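Local structure of aminoglycoside acetyltransferase meta-AAC0020 (Uncultured bacterium, 5F47) at residues Trp98-Ile103 with Asp131-Asp136. The protein probably transfers an acetyl group from acetyl-coenzyme A to aminoglycoside antibiotics, as a GNAT-fold resistance enzyme. Numbering follows the deposited sequence.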
loop_
_atom_site.group_PDB
_atom_site.type_symbol
_atom_site.label_atom_id
_atom_site.label_comp_id
_atom_site.label_asym_id
_atom_site.label_seq_id
_atom_site.Cartn_x
_atom_site.Cartn_y
_atom_site.Cartn_z
ATOM N N TRP B 98 27.115 2.069 -6.128
ATOM C CA TRP B 98 26.851 3.501 -6.268
ATOM C C TRP B 98 26.071 4.107 -5.103
ATOM O O TRP B 98 25.486 5.183 -5.243
ATOM C CB TRP B 98 26.100 3.775 -7.577
ATOM C CG TRP B 98 26.788 3.265 -8.817
ATOM C CD1 TRP B 98 26.529 2.098 -9.475
ATOM C CD2 TRP B 98 27.844 3.908 -9.544
ATOM N NE1 TRP B 98 27.358 1.975 -10.566
ATOM C CE2 TRP B 98 28.173 3.072 -10.630
ATOM C CE3 TRP B 98 28.542 5.107 -9.380
ATOM C CZ2 TRP B 98 29.175 3.399 -11.549
ATOM C CZ3 TRP B 98 29.531 5.428 -10.292
ATOM C CH2 TRP B 98 29.837 4.577 -11.363
ATOM N N GLN B 99 26.070 3.432 -3.958
ATOM C CA GLN B 99 25.307 3.895 -2.805
ATOM C C GLN B 99 26.030 5.039 -2.110
ATOM O O GLN B 99 27.226 5.239 -2.322
ATOM C CB GLN B 99 25.061 2.748 -1.825
ATOM C CG GLN B 99 24.055 1.719 -2.332
ATOM C CD GLN B 99 23.790 0.608 -1.335
ATOM O OE1 GLN B 99 24.601 0.348 -0.441
ATOM N NE2 GLN B 99 22.649 -0.064 -1.490
ATOM N N ARG B 100 25.294 5.781 -1.286
ATOM C CA ARG B 100 25.830 6.928 -0.551
ATOM C C ARG B 100 26.493 7.953 -1.471
ATOM O O ARG B 100 27.525 8.517 -1.133
ATOM C CB ARG B 100 26.827 6.472 0.523
ATOM C CG ARG B 100 26.445 5.172 1.226
ATOM C CD ARG B 100 27.618 4.586 2.001
ATOM N NE ARG B 100 27.191 3.524 2.910
ATOM C CZ ARG B 100 26.688 3.736 4.124
ATOM N NH1 ARG B 100 26.546 4.975 4.579
ATOM N NH2 ARG B 100 26.324 2.709 4.883
ATOM N N GLN B 101 25.879 8.189 -2.628
ATOM C CA GLN B 101 26.337 9.192 -3.587
ATOM C C GLN B 101 25.166 10.036 -4.086
ATOM O O GLN B 101 25.205 10.572 -5.194
ATOM C CB GLN B 101 27.054 8.529 -4.767
ATOM C CG GLN B 101 28.289 7.732 -4.364
ATOM C CD GLN B 101 29.162 7.350 -5.545
ATOM O OE1 GLN B 101 29.614 8.206 -6.308
ATOM N NE2 GLN B 101 29.397 6.054 -5.704
ATOM N N GLY B 102 24.123 10.130 -3.263
ATOM C CA GLY B 102 22.971 10.976 -3.534
ATOM C C GLY B 102 21.900 10.439 -4.465
ATOM O O GLY B 102 20.913 11.119 -4.751
ATOM N N ILE B 103 22.066 9.207 -4.935
ATOM C CA ILE B 103 21.119 8.670 -5.900
ATOM C C ILE B 103 19.735 8.450 -5.284
ATOM O O ILE B 103 18.740 8.887 -5.844
ATOM C CB ILE B 103 21.666 7.374 -6.520
ATOM C CG1 ILE B 103 22.918 7.720 -7.347
ATOM C CG2 ILE B 103 20.589 6.684 -7.353
ATOM C CD1 ILE B 103 23.705 6.517 -7.854
ATOM N N ASP B 131 16.349 -2.851 9.356
ATOM C CA ASP B 131 17.117 -2.385 8.206
ATOM C C ASP B 131 17.747 -1.032 8.498
ATOM O O ASP B 131 17.235 0.017 8.079
ATOM C CB ASP B 131 16.218 -2.296 6.978
ATOM C CG ASP B 131 16.990 -2.118 5.693
ATOM O OD1 ASP B 131 18.168 -1.682 5.725
ATOM O OD2 ASP B 131 16.394 -2.390 4.628
ATOM N N ASP B 132 18.864 -1.061 9.208
ATOM C CA ASP B 132 19.514 0.153 9.676
ATOM C C ASP B 132 19.901 1.069 8.527
ATOM O O ASP B 132 19.744 2.289 8.619
ATOM C CB ASP B 132 20.742 -0.209 10.509
ATOM C CG ASP B 132 20.395 -1.074 11.704
ATOM O OD1 ASP B 132 19.421 -0.740 12.412
ATOM O OD2 ASP B 132 21.077 -2.099 11.921
ATOM N N TYR B 133 20.393 0.489 7.436
ATOM C CA TYR B 133 20.804 1.293 6.289
ATOM C C TYR B 133 19.624 2.083 5.731
ATOM O O TYR B 133 19.744 3.277 5.453
ATOM C CB TYR B 133 21.421 0.422 5.185
ATOM C CG TYR B 133 21.675 1.193 3.899
ATOM C CD1 TYR B 133 22.859 1.900 3.704
ATOM C CD2 TYR B 133 20.719 1.230 2.885
ATOM C CE1 TYR B 133 23.085 2.612 2.536
ATOM C CE2 TYR B 133 20.937 1.940 1.719
ATOM C CZ TYR B 133 22.119 2.626 1.548
ATOM O OH TYR B 133 22.323 3.326 0.381
ATOM N N ALA B 134 18.492 1.416 5.555
ATOM C CA ALA B 134 17.334 2.064 4.959
ATOM C C ALA B 134 16.774 3.137 5.878
ATOM O O ALA B 134 16.347 4.207 5.416
ATOM C CB ALA B 134 16.269 1.040 4.629
ATOM N N LEU B 135 16.785 2.866 7.180
ATOM C CA LEU B 135 16.258 3.833 8.137
ATOM C C LEU B 135 17.091 5.110 8.131
ATOM O O LEU B 135 16.540 6.217 8.123
ATOM C CB LEU B 135 16.230 3.240 9.545
ATOM C CG LEU B 135 15.260 2.076 9.747
ATOM C CD1 LEU B 135 15.417 1.491 11.140
ATOM C CD2 LEU B 135 13.836 2.545 9.537
ATOM N N ASP B 136 18.412 4.972 8.125
ATOM C CA ASP B 136 19.237 6.163 8.114
ATOM C C ASP B 136 19.009 6.915 6.813
ATOM O O ASP B 136 19.002 8.142 6.806
ATOM C CB ASP B 136 20.713 5.821 8.304
ATOM C CG ASP B 136 21.466 6.918 9.042
ATOM O OD1 ASP B 136 20.989 7.353 10.120
ATOM O OD2 ASP B 136 22.524 7.353 8.543
#
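Y133, near the start of helix 132-138, packs against Q99 and R100 in the loop ahead of helix 103-117. D131 caps its helix: OD1 accepts from A134 N at 3.1 Å, met from above the carboxylate plane, which fixes the first turn. Next along the turn, Y133 has CG anti to its N (chi1 172°), carrying the ring out toward the loop. Its hydroxyl rests on the CB-CG-CD run of Q99, OH 3.5 Å from CD; the amide is nearly parallel to the ring (15°) but not hydrogen-bonded to OH. Q99 NE2 hydrogen-bonds V94 O, which helps hold the amide's rotation. The ring's CD1-CE1 edge sits over one guanidinium face of R100, near its rim, planes 76° apart; NH2, 3.7 Å from CD1, lies in the ring plane, so the charge is not over the pi face. The side chains of A134 and L135 touch A127 of strand 122-128, and L135 also packs on V150 of the second subunit. D136 OD2 stays 6.1 Å from R100 NH1, a long-range attraction at most. Q99 and G102 fit the Q/R-x-x-G-x-G/A signature that in GNAT enzymes binds the coenzyme A pyrophosphate. With van der Waals touches alone and a poorly ordered R100, the contact is probably yielding.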